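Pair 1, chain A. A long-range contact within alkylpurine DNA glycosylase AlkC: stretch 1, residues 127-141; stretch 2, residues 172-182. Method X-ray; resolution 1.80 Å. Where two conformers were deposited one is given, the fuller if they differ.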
# COMPACT_ATOMS: atom_id res chain seq x y z
N ASP A 127 7.62 -5.63 -21.84
CA ASP A 127 8.72 -6.59 -21.94
C ASP A 127 8.77 -7.44 -20.67
O ASP A 127 9.75 -7.44 -19.91
CB ASP A 127 10.03 -5.84 -22.16
CG ASP A 127 10.05 -5.13 -23.48
OD1 ASP A 127 10.40 -5.76 -24.49
OD2 ASP A 127 9.64 -3.98 -23.52
N PHE A 128 7.69 -8.19 -20.43
CA PHE A 128 7.51 -8.80 -19.12
C PHE A 128 8.66 -9.74 -18.77
O PHE A 128 9.27 -9.61 -17.70
CB PHE A 128 6.18 -9.54 -19.04
CG PHE A 128 5.99 -10.20 -17.71
CD1 PHE A 128 5.69 -9.43 -16.61
CD2 PHE A 128 6.20 -11.55 -17.56
CE1 PHE A 128 5.55 -9.99 -15.37
CE2 PHE A 128 6.07 -12.14 -16.30
CZ PHE A 128 5.75 -11.35 -15.20
N GLN A 129 8.94 -10.71 -19.64
CA GLN A 129 9.91 -11.75 -19.26
C GLN A 129 11.30 -11.16 -19.08
O GLN A 129 12.01 -11.50 -18.12
CB GLN A 129 9.92 -12.88 -20.32
CG GLN A 129 10.37 -14.24 -19.81
CD GLN A 129 9.41 -14.84 -18.77
OE1 GLN A 129 8.20 -14.94 -18.99
NE2 GLN A 129 9.95 -15.22 -17.63
N ARG A 130 11.69 -10.23 -19.97
CA ARG A 130 13.01 -9.61 -19.87
C ARG A 130 13.15 -8.86 -18.55
O ARG A 130 14.20 -8.92 -17.90
CB ARG A 130 13.24 -8.67 -21.04
CG ARG A 130 14.71 -8.54 -21.44
CD ARG A 130 14.90 -7.54 -22.59
NE ARG A 130 16.29 -7.54 -23.04
CZ ARG A 130 16.77 -6.78 -24.02
NH1 ARG A 130 15.97 -5.93 -24.68
NH2 ARG A 130 18.06 -6.84 -24.33
N THR A 131 12.11 -8.13 -18.16
CA THR A 131 12.15 -7.31 -16.96
C THR A 131 12.04 -8.17 -15.71
O THR A 131 12.71 -7.89 -14.70
CB THR A 131 11.02 -6.27 -17.02
OG1 THR A 131 11.09 -5.53 -18.26
CG2 THR A 131 11.11 -5.29 -15.87
N LEU A 132 11.23 -9.23 -15.76
CA LEU A 132 11.14 -10.15 -14.63
C LEU A 132 12.52 -10.69 -14.26
O LEU A 132 12.87 -10.78 -13.07
CB LEU A 132 10.18 -11.30 -14.95
CG LEU A 132 10.07 -12.39 -13.87
CD1 LEU A 132 9.47 -11.85 -12.58
CD2 LEU A 132 9.22 -13.54 -14.38
N ALA A 133 13.33 -11.04 -15.26
CA ALA A 133 14.66 -11.58 -14.98
C ALA A 133 15.51 -10.57 -14.22
O ALA A 133 16.25 -10.92 -13.29
CB ALA A 133 15.36 -12.00 -16.27
N VAL A 134 15.39 -9.30 -14.60
CA VAL A 134 16.12 -8.24 -13.90
C VAL A 134 15.66 -8.13 -12.47
O VAL A 134 16.46 -8.02 -11.54
CB VAL A 134 15.94 -6.92 -14.66
CG1 VAL A 134 16.47 -5.75 -13.83
CG2 VAL A 134 16.61 -7.02 -16.01
N MET A 135 14.33 -8.15 -12.27
CA MET A 135 13.82 -8.00 -10.92
C MET A 135 14.18 -9.20 -10.05
O MET A 135 14.37 -9.04 -8.84
CB MET A 135 12.33 -7.76 -10.99
CG MET A 135 12.02 -6.43 -11.69
SD MET A 135 10.28 -6.10 -11.88
CE MET A 135 9.91 -5.33 -10.30
N GLN A 136 14.31 -10.39 -10.63
CA GLN A 136 14.81 -11.52 -9.87
C GLN A 136 16.24 -11.28 -9.40
O GLN A 136 16.58 -11.58 -8.25
CB GLN A 136 14.71 -12.79 -10.72
CG GLN A 136 13.26 -13.21 -10.92
CD GLN A 136 13.10 -14.27 -11.96
OE1 GLN A 136 13.96 -14.45 -12.84
NE2 GLN A 136 11.99 -15.00 -11.89
N ALA A 137 17.09 -10.71 -10.26
CA ALA A 137 18.43 -10.36 -9.80
C ALA A 137 18.36 -9.30 -8.71
O ALA A 137 19.06 -9.39 -7.69
CB ALA A 137 19.29 -9.89 -10.97
N TRP A 138 17.47 -8.31 -8.87
CA TRP A 138 17.37 -7.24 -7.89
C TRP A 138 16.93 -7.77 -6.53
O TRP A 138 17.28 -7.18 -5.50
CB TRP A 138 16.39 -6.17 -8.36
CG TRP A 138 16.92 -5.32 -9.49
CD1 TRP A 138 18.22 -5.24 -9.94
CD2 TRP A 138 16.17 -4.40 -10.28
NE1 TRP A 138 18.31 -4.32 -10.96
CE2 TRP A 138 17.07 -3.78 -11.18
CE3 TRP A 138 14.82 -4.02 -10.31
CZ2 TRP A 138 16.65 -2.85 -12.12
CZ3 TRP A 138 14.41 -3.09 -11.24
CH2 TRP A 138 15.33 -2.50 -12.12
N SER A 139 16.14 -8.84 -6.50
CA SER A 139 15.68 -9.38 -5.22
C SER A 139 16.82 -9.96 -4.40
O SER A 139 16.63 -10.22 -3.21
CB SER A 139 14.61 -10.45 -5.46
OG SER A 139 15.16 -11.70 -5.88
N GLN A 140 17.98 -10.18 -5.01
CA GLN A 140 19.17 -10.68 -4.34
C GLN A 140 20.23 -9.61 -4.17
O GLN A 140 21.35 -9.92 -3.77
CB GLN A 140 19.70 -11.88 -5.13
CG GLN A 140 18.64 -12.97 -5.29
CD GLN A 140 18.98 -13.92 -6.40
OE1 GLN A 140 18.52 -13.78 -7.54
NE2 GLN A 140 19.79 -14.90 -6.08
N ASP A 141 19.89 -8.35 -4.42
CA ASP A 141 20.85 -7.25 -4.32
C ASP A 141 21.21 -6.96 -2.87
O ASP A 141 20.40 -7.17 -1.96
CB ASP A 141 20.26 -5.99 -4.95
CG ASP A 141 21.31 -4.98 -5.34
OD1 ASP A 141 21.87 -5.16 -6.43
OD2 ASP A 141 21.58 -4.03 -4.57
N GLU A 172 2.67 -17.72 -9.66
CA GLU A 172 3.96 -18.39 -9.77
C GLU A 172 5.02 -17.52 -10.44
O GLU A 172 6.21 -17.81 -10.29
CB GLU A 172 3.84 -19.72 -10.52
CG GLU A 172 2.97 -20.75 -9.83
CD GLU A 172 3.46 -21.17 -8.45
OE1 GLU A 172 2.66 -21.77 -7.70
OE2 GLU A 172 4.64 -20.92 -8.11
N LEU A 173 4.64 -16.45 -11.16
CA LEU A 173 5.65 -15.72 -11.91
C LEU A 173 6.64 -15.04 -10.97
O LEU A 173 7.86 -15.13 -11.16
CB LEU A 173 5.01 -14.69 -12.84
CG LEU A 173 4.13 -15.30 -13.94
CD1 LEU A 173 3.35 -14.20 -14.64
CD2 LEU A 173 4.95 -16.09 -14.95
N CYS A 174 6.12 -14.35 -9.96
CA CYS A 174 6.93 -13.61 -9.00
C CYS A 174 7.18 -14.39 -7.72
O CYS A 174 7.75 -13.83 -6.77
CB CYS A 174 6.25 -12.27 -8.68
SG CYS A 174 6.11 -11.17 -10.08
N ALA A 175 6.80 -15.67 -7.66
CA ALA A 175 6.91 -16.42 -6.41
C ALA A 175 8.34 -16.45 -5.88
O ALA A 175 8.56 -16.33 -4.67
CB ALA A 175 6.39 -17.84 -6.60
N SER A 176 9.35 -16.63 -6.76
CA SER A 176 10.71 -16.78 -6.25
C SER A 176 11.25 -15.46 -5.72
O SER A 176 12.08 -15.46 -4.80
CB SER A 176 11.63 -17.36 -7.34
OG SER A 176 11.88 -16.44 -8.38
N ILE A 177 10.78 -14.33 -6.25
CA ILE A 177 11.14 -13.05 -5.67
C ILE A 177 10.67 -12.99 -4.23
O ILE A 177 11.44 -12.67 -3.32
CB ILE A 177 10.56 -11.89 -6.49
CG1 ILE A 177 11.31 -11.79 -7.82
CG2 ILE A 177 10.64 -10.56 -5.70
CD1 ILE A 177 10.70 -10.83 -8.80
N LEU A 178 9.39 -13.31 -4.00
CA LEU A 178 8.87 -13.19 -2.66
C LEU A 178 9.52 -14.22 -1.73
O LEU A 178 9.77 -13.93 -0.55
CB LEU A 178 7.35 -13.33 -2.67
CG LEU A 178 6.61 -12.34 -3.58
CD1 LEU A 178 5.12 -12.62 -3.55
CD2 LEU A 178 6.90 -10.91 -3.20
N ASP A 179 9.83 -15.41 -2.25
CA ASP A 179 10.46 -16.43 -1.42
C ASP A 179 11.84 -15.98 -0.96
O ASP A 179 12.22 -16.25 0.19
CB ASP A 179 10.56 -17.75 -2.19
CG ASP A 179 11.14 -18.88 -1.34
OD1 ASP A 179 10.56 -19.19 -0.28
OD2 ASP A 179 12.18 -19.45 -1.76
N HIS A 180 12.60 -15.31 -1.84
CA HIS A 180 13.92 -14.83 -1.45
C HIS A 180 13.84 -13.80 -0.34
O HIS A 180 14.81 -13.62 0.41
CB HIS A 180 14.66 -14.19 -2.63
CG HIS A 180 15.10 -15.14 -3.69
ND1 HIS A 180 15.13 -14.78 -5.03
CD2 HIS A 180 15.55 -16.41 -3.63
CE1 HIS A 180 15.57 -15.81 -5.74
NE2 HIS A 180 15.83 -16.81 -4.92
N LEU A 181 12.71 -13.10 -0.23
CA LEU A 181 12.60 -11.95 0.66
C LEU A 181 11.78 -12.23 1.92
O LEU A 181 11.58 -11.31 2.73
CB LEU A 181 12.00 -10.77 -0.12
CG LEU A 181 12.78 -10.31 -1.36
CD1 LEU A 181 12.02 -9.19 -2.13
CD2 LEU A 181 14.17 -9.82 -1.01
N LYS A 182 11.32 -13.48 2.14
CA LYS A 182 10.34 -13.78 3.19
C LYS A 182 10.93 -13.71 4.59
O LYS A 182 10.18 -13.86 5.57
CB LYS A 182 9.73 -15.16 2.99
CG LYS A 182 10.69 -16.33 3.27
CD LYS A 182 10.00 -17.65 2.94
CE LYS A 182 10.92 -18.84 3.11
NZ LYS A 182 11.99 -18.86 2.08
O HOH W 1 10.17 -14.59 -9.58

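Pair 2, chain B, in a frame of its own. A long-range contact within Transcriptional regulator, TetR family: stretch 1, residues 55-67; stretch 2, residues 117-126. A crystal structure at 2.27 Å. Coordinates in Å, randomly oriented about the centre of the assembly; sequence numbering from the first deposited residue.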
# COMPACT_ATOMS: atom_id res chain seq x y z
N SER B 55 10.79 14.04 1.71
CA SER B 55 10.27 13.22 0.61
C SER B 55 11.30 13.10 -0.52
O SER B 55 11.57 12.01 -1.01
CB SER B 55 8.98 13.83 0.07
OG SER B 55 7.99 13.85 1.08
N LEU B 56 11.87 14.23 -0.91
CA LEU B 56 12.89 14.26 -1.95
C LEU B 56 14.05 13.32 -1.58
O LEU B 56 14.42 12.45 -2.37
CB LEU B 56 13.42 15.69 -2.11
CG LEU B 56 13.50 16.31 -3.50
CD1 LEU B 56 12.17 16.14 -4.23
CD2 LEU B 56 13.85 17.79 -3.36
N LEU B 57 14.60 13.49 -0.38
CA LEU B 57 15.70 12.65 0.10
C LEU B 57 15.39 11.16 -0.03
O LEU B 57 16.22 10.36 -0.46
CB LEU B 57 16.01 12.98 1.57
CG LEU B 57 17.16 12.25 2.27
CD1 LEU B 57 17.70 13.15 3.38
CD2 LEU B 57 16.69 10.90 2.83
N ALA B 58 14.17 10.77 0.33
CA ALA B 58 13.78 9.38 0.23
C ALA B 58 13.63 8.94 -1.22
O ALA B 58 14.14 7.89 -1.60
CB ALA B 58 12.48 9.14 0.99
N LEU B 59 12.94 9.75 -2.03
CA LEU B 59 12.70 9.42 -3.44
C LEU B 59 13.94 9.48 -4.32
O LEU B 59 14.08 8.66 -5.22
CB LEU B 59 11.60 10.33 -4.01
CG LEU B 59 10.22 10.04 -3.41
CD1 LEU B 59 9.22 11.12 -3.81
CD2 LEU B 59 9.74 8.68 -3.88
N LYS B 60 14.83 10.44 -4.07
CA LYS B 60 16.06 10.55 -4.86
C LYS B 60 16.95 9.35 -4.57
O LYS B 60 17.54 8.78 -5.47
CB LYS B 60 16.82 11.84 -4.54
CG LYS B 60 16.25 13.08 -5.24
CD LYS B 60 17.08 14.33 -4.95
CE LYS B 60 16.61 15.52 -5.77
NZ LYS B 60 17.33 16.77 -5.41
N GLY B 61 17.03 8.98 -3.29
CA GLY B 61 17.84 7.84 -2.93
C GLY B 61 17.25 6.58 -3.55
O GLY B 61 17.97 5.70 -4.01
N LEU B 62 15.93 6.51 -3.59
CA LEU B 62 15.27 5.34 -4.17
C LEU B 62 15.53 5.28 -5.67
O LEU B 62 15.92 4.25 -6.20
CB LEU B 62 13.76 5.39 -3.88
CG LEU B 62 12.94 4.15 -4.19
CD1 LEU B 62 13.58 2.95 -3.50
CD2 LEU B 62 11.51 4.33 -3.71
N VAL B 63 15.31 6.40 -6.36
CA VAL B 63 15.53 6.46 -7.80
C VAL B 63 16.96 6.04 -8.16
O VAL B 63 17.18 5.29 -9.12
CB VAL B 63 15.29 7.88 -8.34
CG1 VAL B 63 15.82 8.00 -9.76
CG2 VAL B 63 13.80 8.18 -8.32
N ALA B 64 17.92 6.52 -7.40
CA ALA B 64 19.31 6.17 -7.68
C ALA B 64 19.46 4.66 -7.55
O ALA B 64 20.12 4.02 -8.37
CB ALA B 64 20.25 6.89 -6.70
N ALA B 65 18.83 4.10 -6.52
CA ALA B 65 18.89 2.67 -6.25
C ALA B 65 18.47 1.84 -7.46
O ALA B 65 19.10 0.83 -7.78
CB ALA B 65 18.03 2.33 -5.06
N GLY B 66 17.41 2.26 -8.13
CA GLY B 66 16.92 1.54 -9.29
C GLY B 66 17.71 1.78 -10.56
O GLY B 66 17.63 0.99 -11.51
N GLU B 67 18.48 2.86 -10.60
CA GLU B 67 19.28 3.15 -11.78
C GLU B 67 20.45 2.18 -11.85
O GLU B 67 20.93 1.86 -12.93
CB GLU B 67 19.78 4.59 -11.75
CG GLU B 67 18.67 5.62 -11.89
CD GLU B 67 19.15 7.05 -11.76
OE1 GLU B 67 19.96 7.33 -10.84
OE2 GLU B 67 18.70 7.89 -12.56
N ALA B 117 7.08 13.07 -9.83
CA ALA B 117 7.92 12.89 -11.01
C ALA B 117 9.06 11.92 -10.67
O ALA B 117 9.53 11.18 -11.54
CB ALA B 117 8.48 14.23 -11.49
N LEU B 118 9.52 11.92 -9.42
CA LEU B 118 10.58 11.01 -9.01
C LEU B 118 10.01 9.59 -8.84
O LEU B 118 10.66 8.60 -9.17
CB LEU B 118 11.24 11.48 -7.70
CG LEU B 118 12.28 12.59 -7.88
CD1 LEU B 118 12.75 13.07 -6.51
CD2 LEU B 118 13.47 12.08 -8.70
N ARG B 119 8.79 9.51 -8.31
CA ARG B 119 8.12 8.23 -8.15
C ARG B 119 7.87 7.65 -9.55
O ARG B 119 8.16 6.48 -9.81
CB ARG B 119 6.79 8.41 -7.42
CG ARG B 119 6.00 7.13 -7.25
CD ARG B 119 4.51 7.43 -7.13
NE ARG B 119 3.90 7.74 -8.42
CZ ARG B 119 2.64 8.14 -8.57
NH1 ARG B 119 1.86 8.28 -7.51
NH2 ARG B 119 2.16 8.39 -9.79
N ASP B 120 7.32 8.46 -10.46
CA ASP B 120 7.06 8.00 -11.82
C ASP B 120 8.35 7.54 -12.49
O ASP B 120 8.36 6.52 -13.19
CB ASP B 120 6.39 9.10 -12.66
CG ASP B 120 4.90 9.26 -12.36
OD1 ASP B 120 4.35 8.41 -11.62
OD2 ASP B 120 4.27 10.22 -12.85
N ARG B 121 9.44 8.28 -12.27
CA ARG B 121 10.74 7.94 -12.87
C ARG B 121 11.20 6.56 -12.42
O ARG B 121 11.74 5.78 -13.21
CB ARG B 121 11.77 9.00 -12.47
CG ARG B 121 13.14 8.87 -13.13
CD ARG B 121 13.98 10.12 -12.79
NE ARG B 121 15.31 10.12 -13.39
CZ ARG B 121 15.55 10.20 -14.69
NH1 ARG B 121 14.55 10.29 -15.56
NH2 ARG B 121 16.81 10.18 -15.13
N HIS B 122 10.98 6.27 -11.15
CA HIS B 122 11.35 4.99 -10.57
C HIS B 122 10.54 3.86 -11.23
O HIS B 122 11.08 2.81 -11.57
CB HIS B 122 11.09 5.01 -9.06
CG HIS B 122 11.69 3.85 -8.33
ND1 HIS B 122 13.04 3.56 -8.36
CD2 HIS B 122 11.13 2.95 -7.49
CE1 HIS B 122 13.28 2.53 -7.57
NE2 HIS B 122 12.14 2.14 -7.03
N GLU B 123 9.24 4.09 -11.40
CA GLU B 123 8.35 3.11 -12.01
C GLU B 123 8.74 2.90 -13.48
O GLU B 123 8.68 1.78 -14.00
CB GLU B 123 6.90 3.58 -11.90
CG GLU B 123 5.89 2.72 -12.65
CD GLU B 123 4.49 2.80 -12.06
OE1 GLU B 123 4.10 3.89 -11.58
OE2 GLU B 123 3.78 1.78 -12.08
N GLU B 124 9.17 3.97 -14.13
CA GLU B 124 9.59 3.90 -15.53
C GLU B 124 10.90 3.11 -15.69
O GLU B 124 11.09 2.42 -16.68
CB GLU B 124 9.73 5.31 -16.12
CG GLU B 124 10.11 5.33 -17.59
CD GLU B 124 9.20 4.45 -18.45
OE1 GLU B 124 7.96 4.64 -18.39
OE2 GLU B 124 9.73 3.58 -19.18
N ASN B 125 11.80 3.21 -14.71
CA ASN B 125 13.05 2.45 -14.79
C ASN B 125 12.76 0.96 -14.63
O ASN B 125 13.42 0.11 -15.25
CB ASN B 125 14.04 2.89 -13.71
CG ASN B 125 14.66 4.25 -13.99
OD1 ASN B 125 14.90 4.60 -15.14
ND2 ASN B 125 14.93 5.02 -12.93
N LEU B 126 11.76 0.63 -13.80
CA LEU B 126 11.41 -0.76 -13.60
C LEU B 126 10.81 -1.30 -14.89
O LEU B 126 11.14 -2.40 -15.33
CB LEU B 126 10.41 -0.91 -12.44
CG LEU B 126 9.89 -2.33 -12.15
CD1 LEU B 126 11.07 -3.26 -11.93
CD2 LEU B 126 8.97 -2.31 -10.92
O HOH W 2 15.10 3.95 -10.43

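Where the two stretches of pair 1 are joined by a direct hydrogen bond, the matching position of pair 2 has no side chain at all. In pair 1, S139(A) points its CB toward the other stretch, and its OG accepts a hydrogen bond from ND1 of H180(A) at 3.2 Å, while OG itself donates to O of Q136(A) at 2.8 Å within its own stretch. The superposition places G66(B) on S139(A). An ideal CB on this glycine would lie 3.0 Å from CE1 of H122(B), a clash, so the bare backbone leaves room for the imidazole, whose edge meets CA of G66(B) at 4.1 Å from CE1.

The frame around this difference is nearly the same in both proteins. Two helices run close to parallel, at 7° in pair 1 and 14° in pair 2, with axes approaching to 9.5 and 9.2 Å; 14 central residues superpose with an RMSD of 0.5 Å. The closest backbone register also agrees: Q136(A) lies nearest I177(A), with their CA atoms 5.8 Å apart, and the matching V63(B) lies nearest H122(B), with CA atoms 5.2 Å apart.

At the center, then, an isoleucine and a histidine fill the same site. I177(A) is an aliphatic plug: its CD1 lies 4.1 Å from both CD1 of L132(A) and CB of M135(A), and its CG2 is 4.0 Å from CB of S139(A). H122(B) instead offers a flat surface. L62(B), the counterpart of M135(A), sets its CG over one ring face, 3.8 Å from the ring centroid, in a CH-pi contact.

One ring nitrogen, ND1, is met by a water in pair 2, which takes part in hydrogen bonds with ND1 of H122(B) at 2.9 Å, O of V63(B) at 2.8 Å and ND2 of N125(B) at 2.7 Å. N125(B) matches H180(A), so one position reaches across directly in pair 1 and through solvent in pair 2. Pair 1 uses its water at another place, where it links NE2 of Q136(A), at 3.0 Å, to O of L173(A), at 2.9 Å, and OG of S176(A), at 2.8 Å. In place of that glutamine, V63(B) packs CG2 3.9 Å from CD2 of L118(B), a knob seated among L56(B), L59(B), K60(B) and V63(B).

The general lesson is that one backbone arrangement can be packed by side chains of different size and chemistry, with a missing side chain at one position leaving room for a ring from the other stretch, or a water bridging a gap.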